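Local coordinates for protein hydrogenase 3 maturation protease (Escherichia coli, PDB 2E85) that cleaves a short peptide from the C terminus of the large subunit precursor of hydrogenase 3, a step in the maturation of that enzyme, at residues V51-R54 with E55-P58; M95-N98 with Y99-D102; E146-G150 with F151-A155. The protein carries 1 engineered substitution. All coordinates share one frame; numbering follows the deposited sequence.

Contact 1 of 3, residues V51-R54 with E55-P58; sequences VAIR and ELRP
Arg-54 and Glu-55 both set CG beside their backbone N and opposite their carbonyl carbon (chi1 -64° and -69°), which sends the two chains back along the helix toward Val-51. Arg-54 then runs extended and bends at chi3, while Glu-55 bends at chi2. These bends let one ordered water sit between them: it accepts from Arg-54 NE at 2.9 Å, lying at the edge of the guanidinium and in its plane, and it donates to Glu-55 OE2 at 2.8 Å and to Val-51 O at 3.0 Å. The opposite charges thus meet through water, not directly, and Val-51 O, which also accepts from Glu-55 N, is gripped twice. One terminal nitrogen, Arg-54 NH1, reaches the second subunit of the assembly and bonds Asn-98 OD1 there, and the group makes a cation-pi contact with Tyr-99 of that chain.

All this happens in the last turn of helix 50-56, which lies against parallel strands 6-11 and 38-43 of the mixed sheet. Leu-56 N still bonds Ala-52 O at 3.0 Å and reaches Ile-53 O only weakly. Arg-57 then leaves helical geometry with positive phi, and its N reaches Arg-54 O at 3.1 Å from well above the carbonyl plane, a tighter i to i+3 closure. Pro-58 follows, its ring brought against the last turn with CD 3.1 Å from Ile-53 O.

On the sheet side the contacts are apolar. Ile-53 CD1 meets Leu-56 CD1 at 4.2 Å, and Ile-53 uses its other branch, CG2, to touch CG of the Pro-58 ring. All three side chains rest on Val-7 of strand 6-11, and Ile-53 and Leu-56 also cover Ile-40 of strand 38-43.

Contact 2 of 3, residues M95-N98 with Y99-D102; sequences MPLN and YLID
The first turn of helix 97-108 forms here, just after His-93, a nickel ligand by similarity. Pro-96 O accepts Tyr-99 N at 3.1 Å from above its carbonyl plane, and the regular i to i+4 ladder then starts with Ile-101 N on Leu-97 O and Asp-102 N on Asn-98 O.

Asn-98 tucks CG between its backbone N and carbonyl carbon (chi1 81°). From there Asn-98 ND2 donates to Asp-102 OD2 at 3.1 Å in a fairly straight bond. The acceptor lies close to the amide plane, but the donor comes from above the carboxylate, the two planes standing 69° apart. Asn-98 ND2 also sits at the edge of the Tyr-99 ring, 3.8 Å from Tyr-99 CD1, with amide and ring steeply inclined. Asn-98 OD1 accepts from Arg-54 NH1 of the second subunit, Tyr-99 OH bonds Asp-107 of that chain, and Pro-96 packs on its Ile-50.

The Leu-97 and Ile-101 side chains cross at an angle, CG of Leu-97 4.0 Å from CG1 of Ile-101. These two side chains lean on Phe-113 of strand 111-116; Leu-97 and Asn-98 also touch Ile-84 of helix 81-86.

Contact 3 of 3, residues E146-G150 with F151-A155; sequences EGNGG and FAQLA
Phe-151 lays its ring alongside the turn that it ends, so that the edge at CD2 faces Asn-148 O at 3.4 Å, with that oxygen near the ring plane. The same oxygen accepts Phe-151 N at 3.1 Å along a nearly straight N-H (164°), although the donor approaches from above the carbonyl plane. One carbonyl therefore meets both the main chain and the ring edge of the same residue. CG of Phe-151 stands beside its backbone N and opposite its carbonyl carbon (chi1 -63°), which keeps the ring beside the turn. Gly-149 O lies obliquely to the ring, 3.8 Å from Phe-151 CE2. The Asn-148 side chain makes only a loose approach to 151-155, with its CB 4.1 Å from Phe-151 O.

Two overlapping turns shape this piece of chain after helix 129-141. A type II' turn from Glu-146 to Gly-149 closes with Gly-149 N on Glu-146 O at 2.9 Å; a type I' turn, starting at its third residue, Asn-148, is closed by the bond from Phe-151 N. Gly-147 supplies the positive phi of the first inner position of the II' turn, and Gly-149 and Gly-150 those of both inner positions of the I' turn.

The Phe-151 ring rests on Ile-76 and Ile-78 of strand 76-78, Leu-114 of strand 111-116 and Val-138 of helix 129-141. Arg-141 makes a cation-pi contact with it. The ring thus has an apolar seat and a cationic neighbour; the backbone alone makes the two turn-closing bonds, while a side-chain donor, Arg-141, takes Gly-149 O.

How the contacts relate
From the N terminus the three contacts come in series: each closes before the next opens, so none nests in or crosses another. Contact 1 ends helix 50-56 and turns the chain toward strand 60-66. Contact 2 starts helix 97-108, its centre about 17 Å from that of contact 1. Within one chain the two do not touch, but both face the second subunit, so the two regions meet across the subunit boundary. Contact 3 closes the second of two overlapping turns after helix 129-141, about 20 Å between centres from contact 2, and brings the tail past strand 76-78 without touching the second subunit.

Contact 1 of 3, residues V51-R54 with E55-P58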
ATOM      1  N   VAL B  51      -9.687  -3.240   1.479  1.00 12.43           N
ATOM      2  CA  VAL B  51     -10.552  -3.685   2.582  1.00 12.02           C
ATOM      3  C   VAL B  51     -11.809  -4.409   2.054  1.00 12.32           C
ATOM      4  O   VAL B  51     -12.130  -5.498   2.540  1.00 12.27           O
ATOM      5  CB  VAL B  51     -10.879  -2.530   3.557  1.00 12.46           C
ATOM      6  CG1 VAL B  51     -11.921  -2.966   4.593  1.00 13.30           C
ATOM      7  CG2 VAL B  51      -9.594  -2.098   4.276  1.00 13.45           C
ATOM      8  N   ALA B  52     -12.455  -3.843   1.034  1.00 12.65           N
ATOM      9  CA  ALA B  52     -13.646  -4.459   0.428  1.00 12.23           C
ATOM     10  C   ALA B  52     -13.336  -5.796  -0.212  1.00 11.67           C
ATOM     11  O   ALA B  52     -14.101  -6.742  -0.063  1.00 10.88           O
ATOM     12  CB  ALA B  52     -14.273  -3.525  -0.604  1.00 12.99           C
ATOM     13  N   ILE B  53     -12.232  -5.857  -0.953  1.00 10.14           N
ATOM     14  CA  ILE B  53     -11.833  -7.108  -1.604  1.00 10.23           C
ATOM     15  C   ILE B  53     -11.624  -8.200  -0.560  1.00  9.63           C
ATOM     16  O   ILE B  53     -12.115  -9.307  -0.716  1.00 10.13           O
ATOM     17  CB  ILE B  53     -10.588  -6.922  -2.470  1.00  9.38           C
ATOM     18  CG1 ILE B  53     -10.899  -5.968  -3.634  1.00 10.35           C
ATOM     19  CG2 ILE B  53     -10.102  -8.289  -3.029  1.00 10.27           C
ATOM     20  CD1 ILE B  53     -12.068  -6.324  -4.568  1.00 14.79           C
ATOM     21  N   ARG B  54     -10.925  -7.886   0.530  1.00 10.59           N
ATOM     22  CA  ARG B  54     -10.678  -8.908   1.564  1.00 11.46           C
ATOM     23  C   ARG B  54     -11.974  -9.390   2.211  1.00 11.84           C
ATOM     24  O   ARG B  54     -12.133 -10.594   2.466  1.00 11.86           O
ATOM     25  CB  ARG B  54      -9.747  -8.386   2.657  1.00 13.59           C
ATOM     26  CG  ARG B  54      -8.363  -8.049   2.211  1.00 16.01           C
ATOM     27  CD  ARG B  54      -7.495  -7.748   3.438  1.00 18.44           C
ATOM     28  NE  ARG B  54      -8.115  -6.836   4.416  1.00 18.96           N
ATOM     29  CZ  ARG B  54      -7.437  -6.172   5.356  1.00 18.92           C
ATOM     30  NH1 ARG B  54      -6.113  -6.299   5.428  1.00 19.28           N
ATOM     31  NH2 ARG B  54      -8.066  -5.355   6.204  1.00 16.06           N
ATOM     32  N   GLU B  55     -12.899  -8.457   2.435  1.00 11.34           N
ATOM     33  CA  GLU B  55     -14.204  -8.738   3.044  1.00 12.42           C
ATOM     34  C   GLU B  55     -15.098  -9.600   2.155  1.00 12.88           C
ATOM     35  O   GLU B  55     -15.918 -10.386   2.662  1.00 13.36           O
ATOM     36  CB  GLU B  55     -14.907  -7.436   3.451  1.00 12.85           C
ATOM     37  CG  GLU B  55     -14.233  -6.700   4.620  1.00 17.11           C
ATOM     38  CD  GLU B  55     -14.045  -7.584   5.852  1.00 23.86           C
ATOM     39  OE1 GLU B  55     -15.033  -8.225   6.276  1.00 28.45           O
ATOM     40  OE2 GLU B  55     -12.904  -7.645   6.388  1.00 25.22           O
ATOM     41  N   LEU B  56     -14.915  -9.477   0.837  1.00 11.28           N
ATOM     42  CA  LEU B  56     -15.629 -10.314  -0.143  1.00 11.54           C
ATOM     43  C   LEU B  56     -15.191 -11.784  -0.064  1.00 11.99           C
ATOM     44  O   LEU B  56     -15.923 -12.681  -0.523  1.00 11.71           O
ATOM     45  CB  LEU B  56     -15.443  -9.746  -1.550  1.00 11.43           C
ATOM     46  CG  LEU B  56     -16.330  -8.550  -1.904  1.00 10.72           C
ATOM     47  CD1 LEU B  56     -15.755  -7.850  -3.168  1.00 10.66           C
ATOM     48  CD2 LEU B  56     -17.800  -8.965  -2.095  1.00 10.76           C
ATOM     49  N   ARG B  57     -14.026 -12.020   0.542  1.00 12.62           N
ATOM     50  CA  ARG B  57     -13.455 -13.373   0.683  1.00 15.10           C
ATOM     51  C   ARG B  57     -13.439 -14.159  -0.644  1.00 14.44           C
ATOM     52  O   ARG B  57     -13.933 -15.306  -0.727  1.00 15.52           O
ATOM     53  CB  ARG B  57     -14.186 -14.143   1.779  1.00 15.75           C
ATOM     54  CG  ARG B  57     -14.146 -13.440   3.142  1.00 20.80           C
ATOM     55  CD  ARG B  57     -14.918 -14.214   4.184  1.00 26.98           C
ATOM     56  NE  ARG B  57     -16.298 -14.383   3.746  1.00 33.73           N
ATOM     57  CZ  ARG B  57     -17.260 -14.989   4.436  1.00 37.58           C
ATOM     58  NH1 ARG B  57     -17.017 -15.498   5.644  1.00 38.61           N
ATOM     59  NH2 ARG B  57     -18.478 -15.073   3.913  1.00 38.83           N
ATOM     60  N   PRO B  58     -12.858 -13.559  -1.692  1.00 14.32           N
ATOM     61  CA  PRO B  58     -12.839 -14.251  -2.968  1.00 13.83           C
ATOM     62  C   PRO B  58     -11.886 -15.430  -2.971  1.00 13.45           C
ATOM     63  O   PRO B  58     -10.966 -15.509  -2.142  1.00 13.51           O
ATOM     64  CB  PRO B  58     -12.335 -13.200  -3.947  1.00 14.87           C
ATOM     65  CG  PRO B  58     -11.617 -12.210  -3.119  1.00 14.69           C
ATOM     66  CD  PRO B  58     -12.179 -12.253  -1.756  1.00 14.26           C
TER
HETATM   67  O   HOH W   1     -10.836  -6.206   5.193  1.00 20.83           O

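Contact 2 of 3, residues M95-N98 with Y99-D102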
ATOM      1  N   MET B  95       3.213   3.723  -3.935  1.00 13.32           N
ATOM      2  CA  MET B  95       3.354   2.441  -3.257  1.00 13.39           C
ATOM      3  C   MET B  95       3.780   1.395  -4.294  1.00 13.80           C
ATOM      4  O   MET B  95       3.195   1.335  -5.384  1.00 12.13           O
ATOM      5  CB  MET B  95       2.041   2.085  -2.532  1.00 13.22           C
ATOM      6  CG  MET B  95       1.432   0.750  -2.712  1.00 15.72           C
ATOM      7  SD  MET B  95       0.695   0.262  -1.120  1.00 14.69           S
ATOM      8  CE  MET B  95       2.351   0.286  -0.338  1.00 11.80           C
ATOM      9  N   PRO B  96       4.797   0.578  -3.973  1.00 13.60           N
ATOM     10  CA  PRO B  96       5.131  -0.477  -4.942  1.00 14.21           C
ATOM     11  C   PRO B  96       3.989  -1.486  -5.105  1.00 13.73           C
ATOM     12  O   PRO B  96       3.467  -2.032  -4.137  1.00 12.48           O
ATOM     13  CB  PRO B  96       6.388  -1.136  -4.355  1.00 14.63           C
ATOM     14  CG  PRO B  96       6.463  -0.676  -2.946  1.00 14.97           C
ATOM     15  CD  PRO B  96       5.698   0.586  -2.811  1.00 14.95           C
ATOM     16  N   LEU B  97       3.576  -1.705  -6.342  1.00 13.97           N
ATOM     17  CA  LEU B  97       2.402  -2.539  -6.569  1.00 14.72           C
ATOM     18  C   LEU B  97       2.571  -3.978  -6.060  1.00 14.95           C
ATOM     19  O   LEU B  97       1.589  -4.605  -5.654  1.00 15.22           O
ATOM     20  CB  LEU B  97       2.018  -2.535  -8.050  1.00 14.20           C
ATOM     21  CG  LEU B  97       0.726  -3.262  -8.410  1.00 16.44           C
ATOM     22  CD1 LEU B  97      -0.485  -2.711  -7.685  1.00 16.38           C
ATOM     23  CD2 LEU B  97       0.510  -3.240  -9.898  1.00 17.24           C
ATOM     24  N   ASN B  98       3.797  -4.499  -6.078  1.00 15.56           N
ATOM     25  CA  ASN B  98       4.038  -5.874  -5.646  1.00 17.24           C
ATOM     26  C   ASN B  98       3.635  -6.078  -4.191  1.00 18.27           C
ATOM     27  O   ASN B  98       3.221  -7.173  -3.818  1.00 18.38           O
ATOM     28  CB  ASN B  98       5.475  -6.308  -5.901  1.00 17.12           C
ATOM     29  CG  ASN B  98       6.429  -5.830  -4.834  1.00 17.84           C
ATOM     30  OD1 ASN B  98       6.792  -4.656  -4.780  1.00 17.59           O
ATOM     31  ND2 ASN B  98       6.827  -6.746  -3.958  1.00 18.33           N
ATOM     32  N   TYR B  99       3.727  -5.017  -3.385  1.00 18.98           N
ATOM     33  CA  TYR B  99       3.315  -5.100  -1.974  1.00 19.54           C
ATOM     34  C   TYR B  99       1.851  -5.513  -1.866  1.00 19.06           C
ATOM     35  O   TYR B  99       1.518  -6.461  -1.158  1.00 19.46           O
ATOM     36  CB  TYR B  99       3.613  -3.792  -1.209  1.00 19.93           C
ATOM     37  CG  TYR B  99       4.919  -3.855  -0.437  1.00 20.29           C
ATOM     38  CD1 TYR B  99       6.050  -4.424  -1.010  1.00 21.84           C
ATOM     39  CD2 TYR B  99       5.008  -3.386   0.877  1.00 19.97           C
ATOM     40  CE1 TYR B  99       7.255  -4.513  -0.311  1.00 22.82           C
ATOM     41  CE2 TYR B  99       6.215  -3.483   1.594  1.00 18.60           C
ATOM     42  CZ  TYR B  99       7.329  -4.039   0.990  1.00 18.83           C
ATOM     43  OH  TYR B  99       8.529  -4.149   1.657  1.00 22.93           O
ATOM     44  N   LEU B 100       0.991  -4.828  -2.613  1.00 17.29           N
ATOM     45  CA  LEU B 100      -0.437  -5.127  -2.614  1.00 17.08           C
ATOM     46  C   LEU B 100      -0.724  -6.492  -3.202  1.00 15.76           C
ATOM     47  O   LEU B 100      -1.495  -7.246  -2.629  1.00 14.10           O
ATOM     48  CB  LEU B 100      -1.213  -4.093  -3.406  1.00 17.51           C
ATOM     49  CG  LEU B 100      -1.136  -2.648  -2.933  1.00 21.60           C
ATOM     50  CD1 LEU B 100       0.294  -2.184  -3.113  1.00 24.70           C
ATOM     51  CD2 LEU B 100      -2.080  -1.798  -3.766  1.00 23.17           C
ATOM     52  N   ILE B 101      -0.102  -6.801  -4.343  1.00 14.62           N
ATOM     53  CA  ILE B 101      -0.368  -8.080  -5.036  1.00 14.38           C
ATOM     54  C   ILE B 101       0.075  -9.274  -4.197  1.00 14.22           C
ATOM     55  O   ILE B 101      -0.673 -10.248  -4.057  1.00 13.99           O
ATOM     56  CB  ILE B 101       0.342  -8.172  -6.418  1.00 14.92           C
ATOM     57  CG1 ILE B 101      -0.049  -6.986  -7.309  1.00 17.38           C
ATOM     58  CG2 ILE B 101       0.022  -9.515  -7.111  1.00 15.25           C
ATOM     59  CD1 ILE B 101      -1.549  -6.840  -7.670  1.00 14.79           C
ATOM     60  N   ASP B 102       1.294  -9.194  -3.661  1.00 13.43           N
ATOM     61  CA  ASP B 102       1.860 -10.299  -2.883  1.00 13.47           C
ATOM     62  C   ASP B 102       1.006 -10.577  -1.634  1.00 12.44           C
ATOM     63  O   ASP B 102       0.789 -11.739  -1.266  1.00 10.80           O
ATOM     64  CB  ASP B 102       3.323 -10.032  -2.520  1.00 14.56           C
ATOM     65  CG  ASP B 102       4.240  -9.919  -3.749  1.00 18.56           C
ATOM     66  OD1 ASP B 102       3.789 -10.207  -4.904  1.00 24.12           O
ATOM     67  OD2 ASP B 102       5.429  -9.525  -3.577  1.00 23.37           O
TER

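Contact 3 of 3, residues E146-G150 with F151-A155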
ATOM      1  N   GLU B 146     -10.653 -19.258 -17.326  1.00 15.86           N
ATOM      2  CA  GLU B 146      -9.885 -20.307 -16.670  1.00 17.89           C
ATOM      3  C   GLU B 146      -8.437 -19.954 -16.834  1.00 17.17           C
ATOM      4  O   GLU B 146      -8.039 -19.422 -17.883  1.00 16.75           O
ATOM      5  CB  GLU B 146     -10.159 -21.682 -17.305  1.00 18.76           C
ATOM      6  CG  GLU B 146     -11.642 -22.146 -17.261  1.00 23.76           C
ATOM      7  CD  GLU B 146     -12.154 -22.526 -15.867  1.00 30.41           C
ATOM      8  OE1 GLU B 146     -11.681 -21.971 -14.845  1.00 34.03           O
ATOM      9  OE2 GLU B 146     -13.058 -23.394 -15.796  1.00 33.44           O
ATOM     10  N   GLY B 147      -7.652 -20.229 -15.795  1.00 18.02           N
ATOM     11  CA  GLY B 147      -6.227 -19.919 -15.807  1.00 17.58           C
ATOM     12  C   GLY B 147      -5.944 -18.442 -15.981  1.00 17.49           C
ATOM     13  O   GLY B 147      -6.404 -17.623 -15.181  1.00 16.95           O
ATOM     14  N   ASN B 148      -5.180 -18.113 -17.027  1.00 17.19           N
ATOM     15  CA  ASN B 148      -4.893 -16.736 -17.407  1.00 17.80           C
ATOM     16  C   ASN B 148      -5.751 -16.209 -18.543  1.00 17.27           C
ATOM     17  O   ASN B 148      -5.362 -15.261 -19.247  1.00 16.88           O
ATOM     18  CB  ASN B 148      -3.419 -16.580 -17.727  1.00 18.21           C
ATOM     19  CG  ASN B 148      -2.588 -16.440 -16.480  1.00 20.78           C
ATOM     20  OD1 ASN B 148      -3.125 -16.279 -15.379  1.00 24.27           O
ATOM     21  ND2 ASN B 148      -1.274 -16.502 -16.632  1.00 25.27           N
ATOM     22  N   GLY B 149      -6.904 -16.855 -18.727  1.00 16.92           N
ATOM     23  CA  GLY B 149      -7.900 -16.462 -19.712  1.00 16.18           C
ATOM     24  C   GLY B 149      -7.418 -16.567 -21.146  1.00 16.02           C
ATOM     25  O   GLY B 149      -8.024 -15.984 -22.033  1.00 15.99           O
ATOM     26  N   GLY B 150      -6.330 -17.312 -21.356  1.00 15.42           N
ATOM     27  CA  GLY B 150      -5.717 -17.490 -22.666  1.00 15.12           C
ATOM     28  C   GLY B 150      -4.776 -16.366 -23.094  1.00 14.42           C
ATOM     29  O   GLY B 150      -4.326 -16.332 -24.235  1.00 14.18           O
ATOM     30  N   PHE B 151      -4.495 -15.441 -22.188  1.00 13.98           N
ATOM     31  CA  PHE B 151      -3.571 -14.351 -22.490  1.00 13.75           C
ATOM     32  C   PHE B 151      -2.111 -14.719 -22.222  1.00 13.92           C
ATOM     33  O   PHE B 151      -1.801 -15.552 -21.339  1.00 13.92           O
ATOM     34  CB  PHE B 151      -3.961 -13.083 -21.723  1.00 13.34           C
ATOM     35  CG  PHE B 151      -5.310 -12.546 -22.114  1.00 11.30           C
ATOM     36  CD1 PHE B 151      -5.508 -11.974 -23.362  1.00 11.61           C
ATOM     37  CD2 PHE B 151      -6.398 -12.695 -21.248  1.00 13.42           C
ATOM     38  CE1 PHE B 151      -6.778 -11.478 -23.735  1.00 11.77           C
ATOM     39  CE2 PHE B 151      -7.659 -12.210 -21.589  1.00 12.34           C
ATOM     40  CZ  PHE B 151      -7.860 -11.612 -22.837  1.00 11.08           C
ATOM     41  N   ALA B 152      -1.214 -14.091 -22.980  1.00 13.20           N
ATOM     42  CA  ALA B 152       0.235 -14.331 -22.833  1.00 13.49           C
ATOM     43  C   ALA B 152       0.819 -13.603 -21.636  1.00 13.07           C
ATOM     44  O   ALA B 152       0.344 -12.529 -21.263  1.00 12.99           O
ATOM     45  CB  ALA B 152       0.981 -13.903 -24.062  1.00 12.82           C
ATOM     46  N   GLN B 153       1.863 -14.190 -21.058  1.00 13.97           N
ATOM     47  CA  GLN B 153       2.654 -13.545 -20.020  1.00 15.22           C
ATOM     48  C   GLN B 153       3.501 -12.445 -20.632  1.00 14.80           C
ATOM     49  O   GLN B 153       4.068 -12.669 -21.706  1.00 15.09           O
ATOM     50  CB  GLN B 153       3.567 -14.597 -19.394  1.00 15.92           C
ATOM     51  CG  GLN B 153       4.278 -14.117 -18.152  1.00 22.25           C
ATOM     52  CD  GLN B 153       3.357 -14.058 -16.965  1.00 29.44           C
ATOM     53  OE1 GLN B 153       3.042 -12.978 -16.475  1.00 33.61           O
ATOM     54  NE2 GLN B 153       2.883 -15.226 -16.508  1.00 31.82           N
ATOM     55  N   LEU B 154       3.573 -11.269 -19.984  1.00 14.54           N
ATOM     56  CA  LEU B 154       4.513 -10.220 -20.366  1.00 14.69           C
ATOM     57  C   LEU B 154       5.917 -10.774 -20.247  1.00 15.05           C
ATOM     58  O   LEU B 154       6.268 -11.365 -19.227  1.00 13.46           O
ATOM     59  CB  LEU B 154       4.431  -8.981 -19.447  1.00 14.18           C
ATOM     60  CG  LEU B 154       4.646  -7.508 -19.851  1.00 16.09           C
ATOM     61  CD1 LEU B 154       5.157  -6.658 -18.715  1.00 13.13           C
ATOM     62  CD2 LEU B 154       5.352  -7.146 -21.193  1.00 11.74           C
ATOM     63  N   ALA B 155       6.700 -10.596 -21.307  1.00 17.28           N
ATOM     64  CA  ALA B 155       8.118 -10.934 -21.270  1.00 20.62           C
ATOM     65  C   ALA B 155       8.965  -9.787 -20.766  1.00 23.31           C
ATOM     66  O   ALA B 155       9.161  -8.800 -21.474  1.00 25.34           O
ATOM     67  CB  ALA B 155       8.581 -11.381 -22.657  1.00 20.70           C
TER